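Long-range contacts in putative dehydrogenase (Pseudomonas fluorescens, PDB 6UUG), which serves as the oxygenase component, MsuC, of a two-component flavin-dependent system that oxidises methanesulfinate in bacterial sulfur assimilation: residues V48-E52 / R375-R381; Q253-T257 / I343-K347; H299-F303 / R360-V364; R336-T341 / L408-T412. All coordinates share one frame; numbering follows the deposited sequence.

Interaction 1. Residues V48-E52 / R375-R381; sequences VERDE and RLDRHWR
Asp51, near the end of helix 32-53, places one carboxylate oxygen between two arginines of the segment 375-381. Arg375 grips OD2 side-on: its NE lies 2.6 Å from Asp51 OD2, on the anti lone pair, and its NH2 reaches the same oxygen at 2.9 Å from above the carboxylate plane. From the syn side comes Arg381, whose NH2 is 2.8 Å from Asp51 OD2 with a nearly straight bond (165°). Across the contact OD1 receives a weak bond from Arg381 NH1. Arg381 has further partners: NE bonds to Asp377 OD2 at 2.9 Å and NH1 to the carbonyl of Ile211. A bend at chi3 (74°) in Arg375 turns its guanidinium edge to the aspartate and one face to Glu52, with Glu52 CB 3.7 Å above the plane. Arg378 contributes no bond to Asp51; its NH1 joins the backbone N of the same residue in holding Arg375 O, and its NH2 pairs with Glu270. Val48 CG2 and His379 NE2 cover the two faces of the Arg378 guanidinium. With acids and arginines interleaved in one salt-bridge network, the buried Asp51 is probably kept ionised, tying the N-terminal helical region electrostatically to the C-terminal one.

Interaction 2. Residues Q253-T257 / I343-K347; sequences QLTFT and IATAK
The carboxamide of Gln253 is the flat group that meets Lys347: its OE1 accepts from Lys347 NZ at 3.2 Å, the donor tilted 24° from the carbonyl plane, while Lys347 CD lies close to the same oxygen. The ring of Phe256 points off toward an edge-to-face meeting with His104, leaving Phe256 CB beside the end of the lysine. A bend at chi2 (-74°) folds the glutamine over the lysine, whose chain runs extended to CE. The ammonium group is shared, its stronger partner being the carboxylate of Asp390. The lysine passes the hydroxyl of Thr257, with Thr257 OG1 only 3.2 Å from Lys347 CB; that hydroxyl is itself tied to Gln253 O at 2.9 Å. Nearby, Ile343 CG2 fits against Gln253 CB and the backbone N of Leu254, each 3.8 Å from it, and Thr257 CG2 rests on Ala346 CB. The two helix segments run nearly side by side, axes 9.4 Å apart and crossing at 27°. Helix 294-327 packs alongside through Val314, Ala317 and Leu321, helix 392-405 covers Ala344, and helix 85-96 reaches Leu254, so helices 247-277 and 333-360 meet here inside the C-terminal helical bundle.

Interaction 3. Residues H299-F303 / R360-V364; sequences HYGEF and RLFEV
Within the C-terminal helical domain of the acyl-CoA dehydrogenase fold, His299, Glu302 and Phe303 near the start of helix 294-327 receive Arg360 from the C-terminal end of helix 333-360, just before the short helix 362-365. Arg360 NH1 serves two partners, donating to His299 ND1 at 3.0 Å in a fairly straight bond (161°) that lies in both the imidazole and guanidinium planes, and forming a salt bridge with Glu302 OE1 at 2.7 Å whose hydrogen bond is weak, the carboxylate standing almost upright to the guanidinium (85°). One face of the guanidinium is covered by the rim of the Phe303 ring, CE1 sitting 3.8 Å above its centre. A bend at chi3 (-49°) in Arg360 brings NH1 round to the histidine. Apolar packing lies beside this cluster: Val364 CG1 is 3.5 Å from His299 CB, and Val364 CG2 is 3.4 Å from Tyr300 CE2 and also near the edge of the Phe303 ring. Two further partners come from other chains: Asp393 of the second subunit binds His299 NE2, and Arg352 of the third subunit pairs with Glu302 OE2; within helix 333-360, Glu356 pairs with Arg360 NE. Arg360 therefore sits among acids, its positive charge probably balanced by Glu302 and Glu356, in a polar knot through which one chain is linked to two neighbouring subunits.

Interaction 4. Residues R336-T341 / L408-T412; sequences RGHLAT and LPVPT
Pro409 presses its ring against helix 333-360, with CG 3.6 Å from Ala340 CB and CD 3.7 Å from Thr341 OG1. Just before it, Leu408 CD2 lies 4.0 Å from Gly337 CA; the glycine lets the loop come close, the alpha carbons of Gly337 and Leu408 being 5.4 Å apart. Leu408 CD2 also lies 4.2 Å from His338 ND1. At the other end of the contact Pro411 lies over one face of the Arg336 guanidinium, CB 3.6 Å above the plane and displaced toward the rim. Arg336 carries its CG away from the backbone N (chi1 -169°) and then bends at chi2 (-91°), which swings the guanidinium out beside the proline. Between the two proline contacts a water bridges the two segments, accepting from Arg336 NH1 and donating to Pro409 O, 2.8 Å from each.

A second shell fixes the arginine and the loop. Arg336 NH2 pairs with the terminal carboxylate of Ser415 and also donates to the carbonyl of Cys246, while the Ser415 hydroxyl binds back to Val410 O and Thr412 OG1. Trp402 of helix 392-405 packs on Leu408, Thr341 and His338, and Leu250 of helix 247-277 lies against Arg336 and Ala340. Leu408 and Pro409 have backbone angles near those of a polyproline II helix, and Val410 and Pro411 stay extended, so the contact is that of an extended, proline-rich C-terminal tail laid across a helix of the acyl-CoA dehydrogenase-like C-terminal bundle, its terminal carboxylate paired with an arginine.

Overall arrangement
Interactions 2 and 3 are buried, 1 and 4 partly so. Interaction 2, about 10 Å from the chain's centre, is helix-on-helix packing with one polar link; interaction 3 lies about 26 Å out, yet other subunits cover it. Interactions 2 and 4, their centres about 12 Å apart, share helix 333-360, but in 4 the partner is the C-terminal tail, bridged by water. Interactions 1 and 3 are built round charged groups, three arginines in the first and one in the second, and touch through Leu376 and Asp377 on Leu361 and Phe362. Interaction 1 connects the N-terminal and C-terminal helical regions, whereas interaction 3 reaches two neighbouring chains, by a hydrogen bond to the second subunit and a salt bridge to the third.

Interaction 1. Residues V48-E52 / R375-R381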
loop_
_atom_site.group_PDB
_atom_site.type_symbol
_atom_site.label_atom_id
_atom_site.label_comp_id
_atom_site.label_asym_id
_atom_site.label_seq_id
_atom_site.Cartn_x
_atom_site.Cartn_y
_atom_site.Cartn_z
ATOM N N VAL A 48 16.904 26.210 -5.611
ATOM C CA VAL A 48 17.596 25.340 -4.662
ATOM C C VAL A 48 18.318 26.165 -3.602
ATOM O O VAL A 48 18.237 25.869 -2.403
ATOM C CB VAL A 48 18.558 24.398 -5.409
ATOM C CG1 VAL A 48 19.421 23.620 -4.434
ATOM C CG2 VAL A 48 17.766 23.446 -6.294
ATOM N N GLU A 49 19.023 27.223 -4.024
ATOM C CA GLU A 49 19.726 28.078 -3.070
ATOM C C GLU A 49 18.756 28.788 -2.132
ATOM O O GLU A 49 19.062 28.998 -0.953
ATOM C CB GLU A 49 20.585 29.101 -3.820
ATOM N N ARG A 50 17.583 29.178 -2.637
ATOM C CA ARG A 50 16.636 29.902 -1.797
ATOM C C ARG A 50 15.889 28.977 -0.839
ATOM O O ARG A 50 15.428 29.431 0.215
ATOM C CB ARG A 50 15.649 30.689 -2.674
ATOM C CG ARG A 50 16.306 31.824 -3.457
ATOM C CD ARG A 50 15.296 32.673 -4.215
ATOM N NE ARG A 50 14.816 32.012 -5.427
ATOM C CZ ARG A 50 13.621 31.435 -5.542
ATOM N NH1 ARG A 50 12.773 31.451 -4.524
ATOM N NH2 ARG A 50 13.270 30.859 -6.680
ATOM N N ASP A 51 15.735 27.695 -1.192
ATOM C CA ASP A 51 15.180 26.737 -0.240
ATOM C C ASP A 51 16.070 26.626 0.994
ATOM O O ASP A 51 15.575 26.514 2.119
ATOM C CB ASP A 51 15.006 25.374 -0.914
ATOM C CG ASP A 51 14.607 24.284 0.062
ATOM O OD1 ASP A 51 13.422 24.241 0.461
ATOM O OD2 ASP A 51 15.484 23.471 0.425
ATOM N N GLU A 52 17.388 26.690 0.795
ATOM C CA GLU A 52 18.322 26.692 1.917
ATOM C C GLU A 52 18.259 28.007 2.689
ATOM O O GLU A 52 18.190 28.012 3.924
ATOM C CB GLU A 52 19.742 26.435 1.406
ATOM C CG GLU A 52 20.832 26.695 2.442
ATOM C CD GLU A 52 22.223 26.704 1.834
ATOM O OE1 GLU A 52 22.336 26.512 0.604
ATOM O OE2 GLU A 52 23.203 26.906 2.585
ATOM N N ARG A 375 19.306 19.272 -3.299
ATOM C CA ARG A 375 18.112 19.382 -2.444
ATOM C C ARG A 375 16.881 18.771 -3.117
ATOM O O ARG A 375 15.792 19.350 -3.149
ATOM C CB ARG A 375 17.858 20.838 -2.046
ATOM C CG ARG A 375 19.075 21.488 -1.387
ATOM C CD ARG A 375 18.863 22.941 -1.034
ATOM N NE ARG A 375 18.000 23.085 0.128
ATOM C CZ ARG A 375 18.414 22.959 1.384
ATOM N NH1 ARG A 375 19.687 22.680 1.643
ATOM N NH2 ARG A 375 17.548 23.105 2.379
ATOM N N LEU A 376 17.068 17.568 -3.661
ATOM C CA LEU A 376 15.969 16.876 -4.325
ATOM C C LEU A 376 14.860 16.497 -3.348
ATOM O O LEU A 376 13.716 16.291 -3.774
ATOM C CB LEU A 376 16.514 15.642 -5.050
ATOM C CG LEU A 376 15.615 14.837 -5.979
ATOM C CD1 LEU A 376 15.004 15.703 -7.081
ATOM C CD2 LEU A 376 16.427 13.695 -6.569
ATOM N N ASP A 377 15.165 16.442 -2.047
ATOM C CA ASP A 377 14.167 16.197 -1.013
ATOM C C ASP A 377 13.266 17.392 -0.750
ATOM O O ASP A 377 12.311 17.253 0.022
ATOM C CB ASP A 377 14.855 15.808 0.307
ATOM C CG ASP A 377 15.705 16.938 0.877
ATOM O OD1 ASP A 377 16.419 17.587 0.086
ATOM O OD2 ASP A 377 15.658 17.198 2.112
ATOM N N ARG A 378 13.547 18.561 -1.341
ATOM C CA ARG A 378 12.726 19.737 -1.047
ATOM C C ARG A 378 11.272 19.530 -1.473
ATOM O O ARG A 378 10.356 20.006 -0.789
ATOM C CB ARG A 378 13.326 20.990 -1.709
ATOM C CG ARG A 378 13.149 21.110 -3.229
ATOM C CD ARG A 378 14.020 22.233 -3.812
ATOM N NE ARG A 378 13.799 22.398 -5.251
ATOM C CZ ARG A 378 14.294 21.575 -6.171
ATOM N NH1 ARG A 378 15.047 20.539 -5.808
ATOM N NH2 ARG A 378 14.044 21.781 -7.459
ATOM N N HIS A 379 11.035 18.803 -2.567
ATOM C CA HIS A 379 9.659 18.523 -2.968
ATOM C C HIS A 379 8.939 17.732 -1.886
ATOM O O HIS A 379 7.843 18.101 -1.463
ATOM C CB HIS A 379 9.622 17.752 -4.287
ATOM C CG HIS A 379 10.427 18.381 -5.384
ATOM N ND1 HIS A 379 10.071 19.571 -5.979
ATOM C CD2 HIS A 379 11.556 17.968 -6.008
ATOM C CE1 HIS A 379 10.954 19.872 -6.916
ATOM N NE2 HIS A 379 11.869 18.918 -6.951
ATOM N N TRP A 380 9.550 16.638 -1.415
ATOM C CA TRP A 380 8.927 15.868 -0.338
ATOM C C TRP A 380 8.710 16.742 0.900
ATOM O O TRP A 380 7.629 16.724 1.498
ATOM C CB TRP A 380 9.778 14.630 0.010
ATOM C CG TRP A 380 9.098 13.703 1.022
ATOM C CD1 TRP A 380 8.270 12.640 0.752
ATOM C CD2 TRP A 380 9.188 13.785 2.454
ATOM N NE1 TRP A 380 7.840 12.061 1.937
ATOM C CE2 TRP A 380 8.385 12.747 2.990
ATOM C CE3 TRP A 380 9.871 14.630 3.336
ATOM C CZ2 TRP A 380 8.267 12.523 4.376
ATOM C CZ3 TRP A 380 9.752 14.403 4.722
ATOM C CH2 TRP A 380 8.932 13.373 5.216
ATOM N N ARG A 381 9.729 17.517 1.308
ATOM C CA ARG A 381 9.581 18.325 2.525
ATOM C C ARG A 381 8.463 19.350 2.390
ATOM O O ARG A 381 7.709 19.595 3.343
ATOM C CB ARG A 381 10.884 19.053 2.857
ATOM C CG ARG A 381 11.949 18.170 3.440
ATOM C CD ARG A 381 13.118 19.027 3.907
ATOM N NE ARG A 381 14.003 19.412 2.812
ATOM C CZ ARG A 381 14.076 20.624 2.265
ATOM N NH1 ARG A 381 13.299 21.621 2.685
ATOM N NH2 ARG A 381 14.945 20.842 1.286
#

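Interaction 2. Residues Q253-T257 / I343-K347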
loop_
_atom_site.group_PDB
_atom_site.type_symbol
_atom_site.label_atom_id
_atom_site.label_comp_id
_atom_site.label_asym_id
_atom_site.label_seq_id
_atom_site.Cartn_x
_atom_site.Cartn_y
_atom_site.Cartn_z
ATOM N N GLN A 253 -8.972 25.499 -0.403
ATOM C CA GLN A 253 -8.659 24.075 -0.521
ATOM C C GLN A 253 -8.158 23.718 -1.913
ATOM O O GLN A 253 -7.196 22.956 -2.053
ATOM C CB GLN A 253 -9.893 23.238 -0.186
ATOM C CG GLN A 253 -10.303 23.327 1.278
ATOM C CD GLN A 253 -9.361 22.541 2.176
ATOM O OE1 GLN A 253 -9.060 21.380 1.897
ATOM N NE2 GLN A 253 -8.873 23.178 3.248
ATOM N N LEU A 254 -8.805 24.244 -2.958
ATOM C CA LEU A 254 -8.361 23.926 -4.312
ATOM C C LEU A 254 -7.047 24.627 -4.664
ATOM O O LEU A 254 -6.300 24.131 -5.518
ATOM C CB LEU A 254 -9.480 24.274 -5.319
ATOM C CG LEU A 254 -9.295 23.745 -6.748
ATOM C CD1 LEU A 254 -9.040 22.256 -6.744
ATOM C CD2 LEU A 254 -10.526 24.058 -7.613
ATOM N N THR A 255 -6.728 25.748 -4.009
ATOM C CA THR A 255 -5.421 26.378 -4.202
ATOM C C THR A 255 -4.311 25.473 -3.683
ATOM O O THR A 255 -3.331 25.208 -4.393
ATOM C CB THR A 255 -5.389 27.746 -3.509
ATOM O OG1 THR A 255 -6.339 28.625 -4.137
ATOM C CG2 THR A 255 -3.995 28.374 -3.585
ATOM N N PHE A 256 -4.469 24.965 -2.451
ATOM C CA PHE A 256 -3.529 23.975 -1.924
ATOM C C PHE A 256 -3.437 22.772 -2.842
ATOM O O PHE A 256 -2.344 22.259 -3.095
ATOM C CB PHE A 256 -3.960 23.498 -0.532
ATOM C CG PHE A 256 -3.588 24.434 0.572
ATOM C CD1 PHE A 256 -2.264 24.786 0.774
ATOM C CD2 PHE A 256 -4.550 24.913 1.441
ATOM C CE1 PHE A 256 -1.911 25.643 1.806
ATOM C CE2 PHE A 256 -4.207 25.768 2.477
ATOM C CZ PHE A 256 -2.881 26.133 2.656
ATOM N N THR A 257 -4.588 22.303 -3.340
ATOM C CA THR A 257 -4.609 21.104 -4.172
ATOM C C THR A 257 -3.788 21.301 -5.439
ATOM O O THR A 257 -3.036 20.404 -5.838
ATOM C CB THR A 257 -6.051 20.716 -4.522
ATOM O OG1 THR A 257 -6.778 20.419 -3.322
ATOM C CG2 THR A 257 -6.071 19.468 -5.409
ATOM N N ILE A 343 -13.533 18.738 -4.782
ATOM C CA ILE A 343 -12.246 19.304 -4.374
ATOM C C ILE A 343 -11.581 18.412 -3.330
ATOM O O ILE A 343 -10.370 18.148 -3.380
ATOM C CB ILE A 343 -12.430 20.736 -3.832
ATOM C CG1 ILE A 343 -12.809 21.701 -4.962
ATOM C CG2 ILE A 343 -11.142 21.203 -3.139
ATOM C CD1 ILE A 343 -13.414 23.049 -4.439
ATOM N N ALA A 344 -12.355 17.971 -2.338
ATOM C CA ALA A 344 -11.767 17.120 -1.301
ATOM C C ALA A 344 -11.258 15.817 -1.886
ATOM O O ALA A 344 -10.212 15.313 -1.466
ATOM C CB ALA A 344 -12.787 16.832 -0.197
ATOM N N THR A 345 -11.978 15.269 -2.872
ATOM C CA THR A 345 -11.537 14.051 -3.546
ATOM C C THR A 345 -10.197 14.278 -4.236
ATOM O O THR A 345 -9.269 13.467 -4.108
ATOM C CB THR A 345 -12.607 13.625 -4.562
ATOM O OG1 THR A 345 -13.821 13.293 -3.872
ATOM C CG2 THR A 345 -12.156 12.426 -5.365
ATOM N N ALA A 346 -10.081 15.391 -4.969
ATOM C CA ALA A 346 -8.820 15.735 -5.628
ATOM C C ALA A 346 -7.701 15.977 -4.620
ATOM O O ALA A 346 -6.551 15.574 -4.848
ATOM C CB ALA A 346 -9.010 16.972 -6.518
ATOM N N LYS A 347 -8.014 16.643 -3.502
ATOM C CA LYS A 347 -6.993 16.945 -2.504
ATOM C C LYS A 347 -6.449 15.679 -1.859
ATOM O O LYS A 347 -5.232 15.566 -1.640
ATOM C CB LYS A 347 -7.564 17.891 -1.438
ATOM C CG LYS A 347 -6.451 18.512 -0.571
ATOM C CD LYS A 347 -6.941 19.637 0.332
ATOM C CE LYS A 347 -5.825 20.070 1.296
ATOM N NZ LYS A 347 -6.298 20.081 2.699
#

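Interaction 3. Residues H299-F303 / R360-V364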
loop_
_atom_site.group_PDB
_atom_site.type_symbol
_atom_site.label_atom_id
_atom_site.label_comp_id
_atom_site.label_asym_id
_atom_site.label_seq_id
_atom_site.Cartn_x
_atom_site.Cartn_y
_atom_site.Cartn_z
ATOM N N HIS A 299 8.486 1.615 -12.049
ATOM C CA HIS A 299 8.325 2.782 -11.177
ATOM C C HIS A 299 7.766 3.968 -11.940
ATOM O O HIS A 299 6.844 4.638 -11.471
ATOM C CB HIS A 299 9.648 3.203 -10.547
ATOM C CG HIS A 299 10.050 2.377 -9.371
ATOM N ND1 HIS A 299 9.269 2.267 -8.243
ATOM C CD2 HIS A 299 11.152 1.627 -9.148
ATOM C CE1 HIS A 299 9.879 1.486 -7.366
ATOM N NE2 HIS A 299 11.026 1.090 -7.887
ATOM N N TYR A 300 8.348 4.278 -13.104
ATOM C CA TYR A 300 7.846 5.415 -13.873
ATOM C C TYR A 300 6.415 5.198 -14.346
ATOM O O TYR A 300 5.642 6.164 -14.409
ATOM C CB TYR A 300 8.786 5.715 -15.048
ATOM C CG TYR A 300 9.886 6.663 -14.618
ATOM C CD1 TYR A 300 9.646 8.024 -14.533
ATOM C CD2 TYR A 300 11.149 6.185 -14.234
ATOM C CE1 TYR A 300 10.618 8.901 -14.106
ATOM C CE2 TYR A 300 12.148 7.072 -13.816
ATOM C CZ TYR A 300 11.873 8.418 -13.754
ATOM O OH TYR A 300 12.837 9.310 -13.329
ATOM N N GLY A 301 6.042 3.953 -14.671
ATOM C CA GLY A 301 4.656 3.672 -15.019
ATOM C C GLY A 301 3.708 3.901 -13.855
ATOM O O GLY A 301 2.609 4.418 -14.034
ATOM N N GLU A 302 4.125 3.529 -12.651
ATOM C CA GLU A 302 3.314 3.841 -11.472
ATOM C C GLU A 302 3.235 5.344 -11.220
ATOM O O GLU A 302 2.157 5.855 -10.885
ATOM C CB GLU A 302 3.859 3.082 -10.256
ATOM C CG GLU A 302 3.627 1.575 -10.405
ATOM C CD GLU A 302 4.056 0.760 -9.214
ATOM O OE1 GLU A 302 5.040 1.128 -8.551
ATOM O OE2 GLU A 302 3.423 -0.280 -8.968
ATOM N N PHE A 303 4.340 6.079 -11.392
ATOM C CA PHE A 303 4.256 7.535 -11.277
ATOM C C PHE A 303 3.251 8.096 -12.278
ATOM O O PHE A 303 2.471 9.004 -11.956
ATOM C CB PHE A 303 5.615 8.182 -11.519
ATOM C CG PHE A 303 6.692 7.745 -10.555
ATOM C CD1 PHE A 303 6.370 7.216 -9.313
ATOM C CD2 PHE A 303 8.020 7.841 -10.915
ATOM C CE1 PHE A 303 7.372 6.796 -8.433
ATOM C CE2 PHE A 303 9.029 7.436 -10.048
ATOM C CZ PHE A 303 8.703 6.901 -8.807
ATOM N N ARG A 360 9.283 8.064 -3.531
ATOM C CA ARG A 360 9.743 6.900 -4.266
ATOM C C ARG A 360 10.570 7.269 -5.485
ATOM O O ARG A 360 11.250 6.387 -6.022
ATOM C CB ARG A 360 8.566 6.023 -4.681
ATOM C CG ARG A 360 8.864 4.546 -4.467
ATOM C CD ARG A 360 8.105 3.672 -5.418
ATOM N NE ARG A 360 6.691 4.016 -5.466
ATOM C CZ ARG A 360 5.919 3.755 -6.512
ATOM N NH1 ARG A 360 6.445 3.150 -7.569
ATOM N NH2 ARG A 360 4.634 4.102 -6.504
ATOM N N LEU A 361 10.578 8.548 -5.895
ATOM C CA LEU A 361 11.449 8.938 -7.008
ATOM C C LEU A 361 12.914 8.673 -6.688
ATOM O O LEU A 361 13.713 8.471 -7.607
ATOM C CB LEU A 361 11.243 10.410 -7.390
ATOM C CG LEU A 361 11.697 11.502 -6.413
ATOM C CD1 LEU A 361 13.200 11.838 -6.565
ATOM C CD2 LEU A 361 10.858 12.773 -6.606
ATOM N N PHE A 362 13.288 8.645 -5.406
ATOM C CA PHE A 362 14.689 8.395 -5.108
ATOM C C PHE A 362 15.125 6.998 -5.516
ATOM O O PHE A 362 16.323 6.785 -5.736
ATOM C CB PHE A 362 14.967 8.637 -3.617
ATOM C CG PHE A 362 15.037 10.101 -3.245
ATOM C CD1 PHE A 362 16.231 10.806 -3.354
ATOM C CD2 PHE A 362 13.897 10.783 -2.812
ATOM C CE1 PHE A 362 16.308 12.163 -3.015
ATOM C CE2 PHE A 362 13.962 12.146 -2.466
ATOM C CZ PHE A 362 15.165 12.838 -2.571
ATOM N N GLU A 363 14.196 6.049 -5.641
ATOM C CA GLU A 363 14.573 4.705 -6.091
ATOM C C GLU A 363 14.942 4.649 -7.571
ATOM O O GLU A 363 15.543 3.660 -8.004
ATOM C CB GLU A 363 13.451 3.707 -5.828
ATOM C CG GLU A 363 13.208 3.442 -4.356
ATOM C CD GLU A 363 12.397 2.180 -4.129
ATOM O OE1 GLU A 363 11.611 2.156 -3.161
ATOM O OE2 GLU A 363 12.551 1.210 -4.909
ATOM N N VAL A 364 14.579 5.652 -8.361
ATOM C CA VAL A 364 14.989 5.698 -9.762
ATOM C C VAL A 364 16.016 6.774 -10.047
ATOM O O VAL A 364 16.540 6.811 -11.171
ATOM C CB VAL A 364 13.787 5.864 -10.719
ATOM C CG1 VAL A 364 12.801 4.702 -10.548
ATOM C CG2 VAL A 364 13.127 7.208 -10.518
#

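Interaction 4. Residues R336-T341 / L408-T412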
loop_
_atom_site.group_PDB
_atom_site.type_symbol
_atom_site.label_atom_id
_atom_site.label_comp_id
_atom_site.label_asym_id
_atom_site.label_seq_id
_atom_site.Cartn_x
_atom_site.Cartn_y
_atom_site.Cartn_z
ATOM N N ARG A 336 -22.773 23.943 -4.438
ATOM C CA ARG A 336 -21.604 24.172 -3.588
ATOM C C ARG A 336 -21.119 22.863 -2.969
ATOM O O ARG A 336 -19.915 22.591 -2.934
ATOM C CB ARG A 336 -21.939 25.189 -2.488
ATOM C CG ARG A 336 -20.734 25.700 -1.705
ATOM C CD ARG A 336 -20.436 24.849 -0.471
ATOM N NE ARG A 336 -19.354 25.466 0.284
ATOM C CZ ARG A 336 -18.650 24.872 1.235
ATOM N NH1 ARG A 336 -18.911 23.611 1.583
ATOM N NH2 ARG A 336 -17.676 25.548 1.831
ATOM N N GLY A 337 -22.045 22.054 -2.452
ATOM C CA GLY A 337 -21.650 20.807 -1.800
ATOM C C GLY A 337 -20.991 19.821 -2.747
ATOM O O GLY A 337 -20.007 19.163 -2.388
ATOM N N HIS A 338 -21.537 19.680 -3.954
ATOM C CA HIS A 338 -20.921 18.791 -4.940
ATOM C C HIS A 338 -19.531 19.279 -5.326
ATOM O O HIS A 338 -18.618 18.470 -5.527
ATOM C CB HIS A 338 -21.822 18.662 -6.171
ATOM C CG HIS A 338 -23.015 17.789 -5.932
ATOM N ND1 HIS A 338 -24.144 18.231 -5.281
ATOM C CD2 HIS A 338 -23.232 16.481 -6.208
ATOM C CE1 HIS A 338 -25.017 17.244 -5.190
ATOM N NE2 HIS A 338 -24.489 16.172 -5.748
ATOM N N LEU A 339 -19.348 20.597 -5.443
ATOM C CA LEU A 339 -18.007 21.136 -5.661
ATOM C C LEU A 339 -17.081 20.786 -4.497
ATOM O O LEU A 339 -15.938 20.365 -4.703
ATOM C CB LEU A 339 -18.062 22.658 -5.848
ATOM C CG LEU A 339 -16.715 23.380 -5.964
ATOM C CD1 LEU A 339 -15.887 22.871 -7.147
ATOM C CD2 LEU A 339 -16.914 24.908 -6.070
ATOM N N ALA A 340 -17.553 20.994 -3.269
ATOM C CA ALA A 340 -16.735 20.687 -2.099
ATOM C C ALA A 340 -16.271 19.230 -2.101
ATOM O O ALA A 340 -15.106 18.941 -1.790
ATOM C CB ALA A 340 -17.522 21.000 -0.826
ATOM N N THR A 341 -17.172 18.302 -2.433
ATOM C CA THR A 341 -16.803 16.888 -2.500
ATOM C C THR A 341 -15.762 16.641 -3.587
ATOM O O THR A 341 -14.789 15.906 -3.371
ATOM C CB THR A 341 -18.049 16.038 -2.742
ATOM O OG1 THR A 341 -18.946 16.203 -1.639
ATOM C CG2 THR A 341 -17.690 14.561 -2.874
ATOM N N LEU A 408 -24.018 15.984 2.310
ATOM C CA LEU A 408 -23.144 17.047 1.834
ATOM C C LEU A 408 -22.247 17.550 2.958
ATOM O O LEU A 408 -22.630 17.527 4.133
ATOM C CB LEU A 408 -23.961 18.217 1.283
ATOM C CG LEU A 408 -24.802 18.001 0.027
ATOM C CD1 LEU A 408 -25.602 19.271 -0.294
ATOM C CD2 LEU A 408 -23.943 17.612 -1.153
ATOM N N PRO A 409 -21.050 18.020 2.631
ATOM C CA PRO A 409 -20.166 18.543 3.674
ATOM C C PRO A 409 -20.721 19.833 4.259
ATOM O O PRO A 409 -21.413 20.598 3.583
ATOM C CB PRO A 409 -18.841 18.784 2.936
ATOM C CG PRO A 409 -19.191 18.816 1.495
ATOM C CD PRO A 409 -20.400 17.965 1.309
ATOM N N VAL A 410 -20.432 20.055 5.536
ATOM C CA VAL A 410 -20.899 21.248 6.245
ATOM C C VAL A 410 -19.886 22.362 6.016
ATOM O O VAL A 410 -18.697 22.176 6.317
ATOM C CB VAL A 410 -21.077 20.978 7.742
ATOM C CG1 VAL A 410 -21.564 22.255 8.441
ATOM C CG2 VAL A 410 -22.054 19.827 7.958
ATOM N N PRO A 411 -20.301 23.523 5.503
ATOM C CA PRO A 411 -19.346 24.613 5.234
ATOM C C PRO A 411 -18.648 25.095 6.500
ATOM O O PRO A 411 -19.288 25.444 7.497
ATOM C CB PRO A 411 -20.232 25.708 4.623
ATOM C CG PRO A 411 -21.370 24.987 4.043
ATOM C CD PRO A 411 -21.633 23.804 4.944
ATOM N N THR A 412 -17.317 25.084 6.463
ATOM C CA THR A 412 -16.482 25.649 7.520
ATOM C C THR A 412 -15.333 26.400 6.846
ATOM O O THR A 412 -15.291 26.532 5.621
ATOM C CB THR A 412 -15.941 24.566 8.463
ATOM O OG1 THR A 412 -14.997 23.756 7.754
ATOM C CG2 THR A 412 -17.057 23.683 9.003
HETATM O O HOH W 1 -21.260 22.054 1.225
#